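Local coordinates for uncharacterized protein YacP (Bacillus subtilis, PDB 5MQ8) that acts as an endoribonuclease, Rae1, involved in ribosome-dependent mRNA decay, at residues T160-K163 and W164-G167; E132-I135 and E136-V139; E76-T79 and A80-I84. All blocks are in the same frame, centred on the assembly; numbering follows the deposited sequence.

All three interactions join side chains a few residues apart, but at different points of a helix: interaction 3 lies at the start of helix 80-90, interaction 2 along the middle of helix 121-145 and interaction 1 at the end of helix 151-165. Each is partly buried. Interaction 3 sits beside the parallel sheet, where a buried carboxylate is paired with arginine. Interactions 1 and 2, on helices that follow each other in the chain, both touch the second subunit and combine an apolar face with arginine-rich flanks. Their centres are 24 Å apart, whereas those of interactions 1 and 3 are 40 Å apart, on opposite sides of the chain's centre.

Interaction 1: residues T160-K163 and W164-G167; sequences TFEK and WRRG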
ATOM      1  N   THR A 160       1.569   0.799   7.944  1.00 34.45           N
ATOM      2  CA  THR A 160       3.008   0.540   8.011  1.00 34.70           C
ATOM      3  C   THR A 160       3.717   1.593   8.902  1.00 40.71           C
ATOM      4  O   THR A 160       4.616   1.233   9.668  1.00 40.63           O
ATOM      5  CB  THR A 160       3.614   0.469   6.598  1.00 38.77           C
ATOM      6  OG1 THR A 160       2.829  -0.403   5.785  1.00 41.80           O
ATOM      7  CG2 THR A 160       5.055  -0.023   6.603  1.00 35.70           C
ATOM      8  N   PHE A 161       3.317   2.879   8.781  1.00 37.45           N
ATOM      9  CA  PHE A 161       3.877   3.997   9.559  1.00 37.48           C
ATOM     10  C   PHE A 161       3.580   3.803  11.049  1.00 42.30           C
ATOM     11  O   PHE A 161       4.456   4.004  11.882  1.00 42.35           O
ATOM     12  CB  PHE A 161       3.329   5.356   9.058  1.00 38.53           C
ATOM     13  CG  PHE A 161       3.699   6.564   9.892  1.00 39.41           C
ATOM     14  CD1 PHE A 161       4.945   7.170   9.757  1.00 41.97           C
ATOM     15  CD2 PHE A 161       2.789   7.118  10.789  1.00 41.64           C
ATOM     16  CE1 PHE A 161       5.284   8.297  10.522  1.00 42.48           C
ATOM     17  CE2 PHE A 161       3.129   8.238  11.558  1.00 43.64           C
ATOM     18  CZ  PHE A 161       4.375   8.818  11.420  1.00 41.34           C
ATOM     19  N   GLU A 162       2.349   3.397  11.364  1.00 39.44           N
ATOM     20  CA  GLU A 162       1.891   3.157  12.723  1.00 39.50           C
ATOM     21  C   GLU A 162       2.537   1.910  13.325  1.00 46.80           C
ATOM     22  O   GLU A 162       2.896   1.938  14.502  1.00 45.73           O
ATOM     23  CB  GLU A 162       0.371   3.071  12.774  1.00 39.97           C
ATOM     24  CG  GLU A 162      -0.300   4.397  12.474  1.00 45.38           C
ATOM     25  CD  GLU A 162      -1.795   4.311  12.232  1.00 53.64           C
ATOM     26  OE1 GLU A 162      -2.284   3.224  11.851  1.00 39.16           O
ATOM     27  OE2 GLU A 162      -2.482   5.338  12.416  1.00 47.07           O
ATOM     28  N   LYS A 163       2.706   0.832  12.514  1.00 45.95           N
ATOM     29  CA  LYS A 163       3.380  -0.411  12.922  1.00 46.26           C
ATOM     30  C   LYS A 163       4.818  -0.071  13.328  1.00 51.63           C
ATOM     31  O   LYS A 163       5.241  -0.459  14.416  1.00 50.57           O
ATOM     32  CB  LYS A 163       3.388  -1.440  11.781  1.00 48.26           C
ATOM     33  CG  LYS A 163       2.335  -2.524  11.920  1.00 56.35           C
ATOM     34  CD  LYS A 163       2.317  -3.422  10.699  1.00 62.15           C
ATOM     35  CE  LYS A 163       1.004  -3.345   9.969  1.00 71.63           C
ATOM     36  NZ  LYS A 163       1.094  -3.950   8.617  1.00 76.54           N
ATOM     37  N   TRP A 164       5.537   0.711  12.486  1.00 49.63           N
ATOM     38  CA  TRP A 164       6.897   1.146  12.782  1.00 51.28           C
ATOM     39  C   TRP A 164       6.975   1.950  14.099  1.00 55.38           C
ATOM     40  O   TRP A 164       7.799   1.628  14.961  1.00 55.88           O
ATOM     41  CB  TRP A 164       7.511   1.945  11.614  1.00 51.03           C
ATOM     42  CG  TRP A 164       8.703   2.775  12.022  1.00 53.02           C
ATOM     43  CD1 TRP A 164       9.973   2.330  12.250  1.00 56.17           C
ATOM     44  CD2 TRP A 164       8.699   4.171  12.369  1.00 53.26           C
ATOM     45  NE1 TRP A 164      10.775   3.370  12.671  1.00 55.92           N
ATOM     46  CE2 TRP A 164      10.014   4.509  12.771  1.00 57.67           C
ATOM     47  CE3 TRP A 164       7.710   5.174  12.378  1.00 54.46           C
ATOM     48  CZ2 TRP A 164      10.366   5.806  13.174  1.00 57.18           C
ATOM     49  CZ3 TRP A 164       8.057   6.455  12.780  1.00 56.18           C
ATOM     50  CH2 TRP A 164       9.367   6.761  13.178  1.00 57.02           C
ATOM     51  N   ARG A 165       6.126   2.989  14.235  1.00 50.50           N
ATOM     52  CA  ARG A 165       6.084   3.901  15.382  1.00 49.54           C
ATOM     53  C   ARG A 165       5.873   3.194  16.726  1.00 53.47           C
ATOM     54  O   ARG A 165       6.510   3.570  17.705  1.00 53.25           O
ATOM     55  CB  ARG A 165       5.039   5.000  15.144  1.00 46.65           C
ATOM     56  CG  ARG A 165       5.190   6.218  16.046  1.00 50.52           C
ATOM     57  CD  ARG A 165       4.296   7.377  15.619  1.00 50.94           C
ATOM     58  NE  ARG A 165       2.886   6.988  15.530  1.00 49.04           N
ATOM     59  CZ  ARG A 165       1.907   7.793  15.128  1.00 58.34           C
ATOM     60  NH1 ARG A 165       2.166   9.054  14.795  1.00 41.69           N
ATOM     61  NH2 ARG A 165       0.659   7.348  15.067  1.00 35.70           N
ATOM     62  N   ARG A 166       5.007   2.169  16.765  1.00 50.50           N
ATOM     63  CA  ARG A 166       4.731   1.408  17.983  1.00 50.76           C
ATOM     64  C   ARG A 166       5.728   0.222  18.197  1.00 56.59           C
ATOM     65  O   ARG A 166       5.542  -0.592  19.104  1.00 56.21           O
ATOM     66  CB  ARG A 166       3.256   0.968  18.040  1.00 49.47           C
ATOM     67  CG  ARG A 166       2.862  -0.131  17.063  1.00 60.30           C
ATOM     68  CD  ARG A 166       1.496  -0.699  17.390  1.00 68.80           C
ATOM     69  NE  ARG A 166       0.425   0.174  16.917  1.00 80.39           N
ATOM     70  CZ  ARG A 166      -0.193   0.041  15.748  1.00 90.35           C
ATOM     71  NH1 ARG A 166       0.136  -0.949  14.923  1.00 64.46           N
ATOM     72  NH2 ARG A 166      -1.153   0.887  15.398  1.00 80.81           N
ATOM     73  N   GLY A 167       6.782   0.174  17.377  1.00 54.62           N
ATOM     74  CA  GLY A 167       7.833  -0.839  17.436  1.00 55.21           C
ATOM     75  C   GLY A 167       7.446  -2.249  17.015  1.00 60.25           C
ATOM     76  O   GLY A 167       8.065  -3.214  17.479  1.00 60.75           O
TER
HETATM   77  O   HOH W   1       1.848   4.361  16.006  1.00 46.28           O
HETATM   78  O   HOH W   2      -2.006   0.575  12.773  1.00 47.55           O
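Phe-161 and Trp-164 bring the apolar side of this last helical turn together: Phe-161 CE1 lies 4.0 Å from Trp-164 CZ3, with the rings inclined at 43°. Phe-161 CE2 sits over one face of the Arg-165 guanidinium, off toward its rim and 3.5 Å from NH1, the two planes 63° apart. A chi1 of -163° sets Arg-165 CG anti to the backbone N, and a bend at chi3 turns the group back toward the ring.

Backbone bonds run from Trp-164 N to Thr-160 O and on to Arg-166 N with Glu-162 O. The helix closes in a Schellman motif, with Gly-167 N on Trp-164 O (3.0 Å) and Asp-168 N on Lys-163 O; Gly-167 readily takes the positive phi required.

One water donates to Glu-162 O and accepts from Arg-165 NE, its oxygen 2.9 Å from NE. Another donates to Glu-162 OE1 and accepts from Arg-166 NH2, its oxygen 2.8 Å from NH2.

In the second subunit, Ser-42 meets both Glu-162 and Arg-165, and Arg-68 forms a salt bridge with Glu-162. Arg-165 thus suits an interface edge, its face on Phe-161 carbon and NH1 on Ser-42 O of that subunit, whereas Arg-166 sets its face over Glu-162 O and an edge on water.

Interaction 2: residues E132-I135 and E136-V139; sequences ERRI and ERRV
Arg-134 and Arg-137 are brought side by side by first torsions of -116° and -100°, each off a staggered position, followed by a bend at chi3 in both side chains. They stand one turn apart on the alpha-helix 121-145 of this PIN-like NYN domain and point the same way. Arg-137 NH2 comes 3.5 Å from Arg-134 CG, and one face of the Arg-137 guanidinium looks onto Arg-134 CA. The two guanidinium planes are 69° apart, so the groups are not stacked. Their positive charges are nevertheless close, with Arg-134 NE 4.2 Å from Arg-137 NH2, and would be expected to repel somewhat. Both side chains also touch a crystal neighbour, which may influence where they lie.

The backbone is regular, with i to i+4 bonds from Glu-136 N to Glu-132 O through Val-139 N to Ile-135 O. The side-chain stems lean back on these carbonyls: Glu-136 CG is 3.4 Å from Glu-132 O, and Arg-138 CG lies 3.3 Å from Arg-134 O. The carboxylates of Glu-132 and Glu-136 find their cations elsewhere, in salt bridges to Lys-36 and Arg-140.

Branched apolar residues fill the buried side. Ile-135 packs on Tyr-43 of helix 23-44 and on Phe-161 of the second subunit, while Val-139 meets Thr-160 of that subunit. Short and without charge, they suit a closely packed interface; Arg-133, Arg-134 and Arg-137 are exposed, whereas Arg-138 packs on Trp-164 of the second subunit. Ile-135 CG2 stands 4.3 Å from Val-139 CG2, and that same valine methyl lies 3.3 Å from Ile-135 O.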
ATOM      1  N   GLU A 132       9.983  -3.633 -10.151  1.00 33.94           N
ATOM      2  CA  GLU A 132       9.555  -3.012  -8.899  1.00 35.58           C
ATOM      3  C   GLU A 132       9.382  -1.491  -9.075  1.00 41.40           C
ATOM      4  O   GLU A 132       8.362  -0.935  -8.664  1.00 40.82           O
ATOM      5  CB  GLU A 132      10.613  -3.226  -7.809  1.00 37.65           C
ATOM      6  CG  GLU A 132      10.405  -4.412  -6.894  1.00 54.11           C
ATOM      7  CD  GLU A 132      11.360  -4.405  -5.715  1.00 77.62           C
ATOM      8  OE1 GLU A 132      12.591  -4.423  -5.949  1.00 64.11           O
ATOM      9  OE2 GLU A 132      10.880  -4.335  -4.559  1.00 76.00           O
ATOM     10  N   ARG A 133      10.414  -0.828  -9.638  1.00 39.18           N
ATOM     11  CA  ARG A 133      10.443   0.617  -9.863  1.00 39.51           C
ATOM     12  C   ARG A 133       9.394   1.060 -10.857  1.00 42.00           C
ATOM     13  O   ARG A 133       8.793   2.113 -10.657  1.00 43.38           O
ATOM     14  CB  ARG A 133      11.844   1.080 -10.301  1.00 41.58           C
ATOM     15  CG  ARG A 133      12.825   1.217  -9.139  1.00 57.50           C
ATOM     16  CD  ARG A 133      14.126   1.900  -9.561  1.00 75.44           C
ATOM     17  NE  ARG A 133      15.007   1.018 -10.336  1.00 84.01           N
ATOM     18  CZ  ARG A 133      15.966   0.255  -9.813  1.00 95.39           C
ATOM     19  NH1 ARG A 133      16.183   0.252  -8.502  1.00 85.13           N
ATOM     20  NH2 ARG A 133      16.711  -0.514 -10.595  1.00 76.25           N
ATOM     21  N   ARG A 134       9.158   0.246 -11.900  1.00 36.64           N
ATOM     22  CA  ARG A 134       8.184   0.512 -12.948  1.00 36.20           C
ATOM     23  C   ARG A 134       6.766   0.427 -12.406  1.00 39.46           C
ATOM     24  O   ARG A 134       5.963   1.324 -12.680  1.00 38.59           O
ATOM     25  CB  ARG A 134       8.377  -0.443 -14.138  1.00 38.00           C
ATOM     26  CG  ARG A 134       8.776   0.275 -15.426  1.00 46.92           C
ATOM     27  CD  ARG A 134       9.343  -0.668 -16.475  1.00 51.71           C
ATOM     28  NE  ARG A 134      10.627  -0.187 -16.994  1.00 55.67           N
ATOM     29  CZ  ARG A 134      11.450  -0.910 -17.748  1.00 70.27           C
ATOM     30  NH1 ARG A 134      11.139  -2.157 -18.075  1.00 62.71           N
ATOM     31  NH2 ARG A 134      12.599  -0.398 -18.166  1.00 56.70           N
ATOM     32  N   ILE A 135       6.454  -0.644 -11.625  1.00 33.78           N
ATOM     33  CA  ILE A 135       5.132  -0.827 -11.025  1.00 31.88           C
ATOM     34  C   ILE A 135       4.824   0.345 -10.094  1.00 36.16           C
ATOM     35  O   ILE A 135       3.738   0.913 -10.193  1.00 35.24           O
ATOM     36  CB  ILE A 135       4.954  -2.215 -10.333  1.00 33.26           C
ATOM     37  CG1 ILE A 135       4.952  -3.347 -11.365  1.00 32.12           C
ATOM     38  CG2 ILE A 135       3.674  -2.259  -9.469  1.00 31.30           C
ATOM     39  CD1 ILE A 135       5.050  -4.756 -10.759  1.00 32.39           C
ATOM     40  N   GLU A 136       5.802   0.727  -9.243  1.00 35.17           N
ATOM     41  CA  GLU A 136       5.682   1.834  -8.293  1.00 36.64           C
ATOM     42  C   GLU A 136       5.383   3.155  -8.995  1.00 43.07           C
ATOM     43  O   GLU A 136       4.496   3.881  -8.544  1.00 42.88           O
ATOM     44  CB  GLU A 136       6.934   1.961  -7.419  1.00 38.08           C
ATOM     45  CG  GLU A 136       6.950   1.019  -6.232  1.00 53.52           C
ATOM     46  CD  GLU A 136       8.094   1.202  -5.250  1.00 84.71           C
ATOM     47  OE1 GLU A 136       8.426   2.363  -4.914  1.00 84.67           O
ATOM     48  OE2 GLU A 136       8.616   0.172  -4.768  1.00 83.11           O
ATOM     49  N   ARG A 137       6.102   3.444 -10.107  1.00 41.05           N
ATOM     50  CA  ARG A 137       5.928   4.657 -10.909  1.00 41.05           C
ATOM     51  C   ARG A 137       4.546   4.711 -11.537  1.00 44.48           C
ATOM     52  O   ARG A 137       3.912   5.762 -11.482  1.00 46.06           O
ATOM     53  CB  ARG A 137       7.001   4.769 -11.994  1.00 42.64           C
ATOM     54  CG  ARG A 137       8.135   5.718 -11.633  1.00 58.35           C
ATOM     55  CD  ARG A 137       8.916   6.200 -12.859  1.00 62.61           C
ATOM     56  NE  ARG A 137       9.630   5.114 -13.536  1.00 60.20           N
ATOM     57  CZ  ARG A 137       9.256   4.582 -14.695  1.00 72.66           C
ATOM     58  NH1 ARG A 137       8.195   5.055 -15.337  1.00 58.46           N
ATOM     59  NH2 ARG A 137       9.959   3.597 -15.237  1.00 63.36           N
ATOM     60  N   ARG A 138       4.068   3.593 -12.107  1.00 39.49           N
ATOM     61  CA  ARG A 138       2.747   3.502 -12.746  1.00 39.51           C
ATOM     62  C   ARG A 138       1.615   3.678 -11.731  1.00 42.03           C
ATOM     63  O   ARG A 138       0.575   4.257 -12.068  1.00 41.11           O
ATOM     64  CB  ARG A 138       2.574   2.178 -13.515  1.00 40.91           C
ATOM     65  CG  ARG A 138       3.480   2.071 -14.744  1.00 60.49           C
ATOM     66  CD  ARG A 138       2.759   2.302 -16.071  1.00 73.78           C
ATOM     67  NE  ARG A 138       2.112   1.091 -16.588  1.00 80.16           N
ATOM     68  CZ  ARG A 138       2.737   0.102 -17.229  1.00 93.06           C
ATOM     69  NH1 ARG A 138       4.052   0.146 -17.416  1.00 78.60           N
ATOM     70  NH2 ARG A 138       2.055  -0.949 -17.663  1.00 79.94           N
ATOM     71  N   VAL A 139       1.815   3.144 -10.495  1.00 35.85           N
ATOM     72  CA  VAL A 139       0.844   3.252  -9.412  1.00 33.98           C
ATOM     73  C   VAL A 139       0.799   4.700  -8.904  1.00 38.09           C
ATOM     74  O   VAL A 139      -0.294   5.216  -8.700  1.00 37.47           O
ATOM     75  CB  VAL A 139       1.053   2.180  -8.307  1.00 35.76           C
ATOM     76  CG1 VAL A 139       0.211   2.471  -7.077  1.00 35.12           C
ATOM     77  CG2 VAL A 139       0.725   0.792  -8.844  1.00 34.81           C
TER

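Interaction 3: residues E76-T79 and A80-I84; sequences ENET and ADERI
Thr-79, extended in its backbone with psi 161°, hands the loop over to helix 80-90 from the N-cap position, and its carbonyl O receives Arg-83 N at 3.2 Å and, more weakly, Glu-82 N.

Glu-82, three residues on, reaches back along the turn with an extended side chain: its OE1 takes the N-H of Thr-79 at 3.2 Å, from above the carboxylate plane. This is one half of a capping box. The reciprocal bond, from Glu-82 N to Thr-79 OG1, is not made; the hydroxyl donates to Asp-81 OD1 at 2.7 Å, and a chi1 of 51° holds it between the backbone N and the carbonyl carbon, alongside the aspartate. Asp-81 OD2 goes on to Trp-109 N. A water spans Glu-82 OE2 and Asn-77 O, tying the loop to the same glutamate.

Glu-78 and Arg-83 cross at about a right angle in a side-on salt bridge. Arg-83 NE reaches Glu-78 OE1 at 3.1 Å, and NH2 meets the syn lone pair of OE2 at 3.0 Å. Arginine suits the place because its NE and NH2 can serve both oxygens at once. Lys-86 and the backbone N of Lys-75 also bind this carboxylate.

With so many donors, the buried Glu-78 is probably kept ionised, and the two-point grip of Arg-83 on it ties the loop to the first turn of the helix. Glu-82, meanwhile, probably gains from the positive end of the helix dipole.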
ATOM      1  N   GLU A  76      12.629 -35.323   0.533  1.00 54.77           N
ATOM      2  CA  GLU A  76      13.729 -35.662   1.451  1.00 55.27           C
ATOM      3  C   GLU A  76      15.174 -35.593   0.851  1.00 57.14           C
ATOM      4  O   GLU A  76      15.937 -34.731   1.289  1.00 57.53           O
ATOM      5  CB  GLU A  76      13.488 -37.021   2.135  1.00 57.21           C
ATOM      6  CG  GLU A  76      14.023 -37.065   3.563  1.00 72.77           C
ATOM      7  CD  GLU A  76      13.606 -38.273   4.384  1.00106.24           C
ATOM      8  OE1 GLU A  76      12.496 -38.245   4.964  1.00103.40           O
ATOM      9  OE2 GLU A  76      14.400 -39.239   4.468  1.00105.84           O
ATOM     10  N   ASN A  77      15.567 -36.473  -0.088  1.00 51.02           N
ATOM     11  CA  ASN A  77      16.945 -36.415  -0.616  1.00 50.11           C
ATOM     12  C   ASN A  77      17.016 -35.833  -2.023  1.00 50.76           C
ATOM     13  O   ASN A  77      17.937 -36.124  -2.804  1.00 51.24           O
ATOM     14  CB  ASN A  77      17.628 -37.785  -0.527  1.00 54.90           C
ATOM     15  CG  ASN A  77      18.082 -38.133   0.872  1.00 87.62           C
ATOM     16  OD1 ASN A  77      17.389 -38.820   1.629  1.00 84.21           O
ATOM     17  ND2 ASN A  77      19.257 -37.653   1.247  1.00 81.34           N
ATOM     18  N   GLU A  78      16.043 -34.970  -2.328  1.00 43.16           N
ATOM     19  CA  GLU A  78      15.884 -34.358  -3.632  1.00 39.55           C
ATOM     20  C   GLU A  78      16.422 -32.950  -3.600  1.00 38.56           C
ATOM     21  O   GLU A  78      16.137 -32.203  -2.671  1.00 37.65           O
ATOM     22  CB  GLU A  78      14.396 -34.378  -4.015  1.00 40.36           C
ATOM     23  CG  GLU A  78      14.108 -33.913  -5.433  1.00 40.50           C
ATOM     24  CD  GLU A  78      12.656 -33.576  -5.706  1.00 43.66           C
ATOM     25  OE1 GLU A  78      12.256 -33.647  -6.888  1.00 38.98           O
ATOM     26  OE2 GLU A  78      11.921 -33.229  -4.754  1.00 35.22           O
ATOM     27  N   THR A  79      17.226 -32.595  -4.598  1.00 34.45           N
ATOM     28  CA  THR A  79      17.777 -31.245  -4.704  1.00 33.95           C
ATOM     29  C   THR A  79      16.878 -30.420  -5.633  1.00 37.06           C
ATOM     30  O   THR A  79      16.110 -30.988  -6.415  1.00 35.50           O
ATOM     31  CB  THR A  79      19.225 -31.279  -5.206  1.00 42.07           C
ATOM     32  OG1 THR A  79      19.281 -32.076  -6.386  1.00 42.37           O
ATOM     33  CG2 THR A  79      20.202 -31.818  -4.152  1.00 39.46           C
ATOM     34  N   ALA A  80      16.992 -29.085  -5.548  1.00 33.71           N
ATOM     35  CA  ALA A  80      16.225 -28.130  -6.332  1.00 32.89           C
ATOM     36  C   ALA A  80      16.370 -28.370  -7.823  1.00 37.13           C
ATOM     37  O   ALA A  80      15.367 -28.304  -8.521  1.00 37.98           O
ATOM     38  CB  ALA A  80      16.618 -26.704  -5.972  1.00 33.47           C
ATOM     39  N   ASP A  81      17.587 -28.709  -8.310  1.00 33.24           N
ATOM     40  CA  ASP A  81      17.812 -28.979  -9.732  1.00 32.56           C
ATOM     41  C   ASP A  81      17.036 -30.205 -10.241  1.00 35.26           C
ATOM     42  O   ASP A  81      16.646 -30.223 -11.403  1.00 34.11           O
ATOM     43  CB  ASP A  81      19.309 -29.073 -10.077  1.00 33.82           C
ATOM     44  CG  ASP A  81      20.028 -30.272  -9.524  1.00 38.90           C
ATOM     45  OD1 ASP A  81      20.077 -30.406  -8.298  1.00 39.23           O
ATOM     46  OD2 ASP A  81      20.611 -31.031 -10.320  1.00 42.34           O
ATOM     47  N   GLU A  82      16.818 -31.209  -9.372  1.00 32.09           N
ATOM     48  CA  GLU A  82      16.069 -32.428  -9.703  1.00 32.45           C
ATOM     49  C   GLU A  82      14.572 -32.113  -9.815  1.00 37.53           C
ATOM     50  O   GLU A  82      13.936 -32.534 -10.784  1.00 38.09           O
ATOM     51  CB  GLU A  82      16.330 -33.544  -8.678  1.00 33.39           C
ATOM     52  CG  GLU A  82      17.752 -34.081  -8.747  1.00 38.96           C
ATOM     53  CD  GLU A  82      18.189 -35.021  -7.635  1.00 59.30           C
ATOM     54  OE1 GLU A  82      17.511 -35.082  -6.585  1.00 44.49           O
ATOM     55  OE2 GLU A  82      19.248 -35.666  -7.802  1.00 61.27           O
ATOM     56  N   ARG A  83      14.035 -31.315  -8.867  1.00 33.45           N
ATOM     57  CA  ARG A  83      12.637 -30.882  -8.897  1.00 33.31           C
ATOM     58  C   ARG A  83      12.377 -29.967 -10.090  1.00 34.96           C
ATOM     59  O   ARG A  83      11.381 -30.145 -10.784  1.00 34.44           O
ATOM     60  CB  ARG A  83      12.194 -30.251  -7.561  1.00 33.03           C
ATOM     61  CG  ARG A  83      10.726 -29.777  -7.531  1.00 40.26           C
ATOM     62  CD  ARG A  83       9.705 -30.881  -7.797  1.00 38.64           C
ATOM     63  NE  ARG A  83       9.748 -31.878  -6.735  1.00 34.31           N
ATOM     64  CZ  ARG A  83       8.734 -32.197  -5.942  1.00 52.97           C
ATOM     65  NH1 ARG A  83       7.534 -31.661  -6.135  1.00 32.87           N
ATOM     66  NH2 ARG A  83       8.899 -33.086  -4.976  1.00 50.00           N
ATOM     67  N   ILE A  84      13.304 -29.039 -10.364  1.00 30.61           N
ATOM     68  CA  ILE A  84      13.222 -28.122 -11.499  1.00 29.80           C
ATOM     69  C   ILE A  84      13.170 -28.917 -12.832  1.00 37.57           C
ATOM     70  O   ILE A  84      12.345 -28.600 -13.695  1.00 38.37           O
ATOM     71  CB  ILE A  84      14.328 -27.034 -11.434  1.00 30.55           C
ATOM     72  CG1 ILE A  84      13.933 -25.954 -10.402  1.00 30.37           C
ATOM     73  CG2 ILE A  84      14.582 -26.407 -12.804  1.00 28.38           C
ATOM     74  CD1 ILE A  84      15.050 -25.052  -9.898  1.00 22.54           C
TER
HETATM   75  O   HOH W   3      20.057 -35.654  -5.116  1.00 80.42           O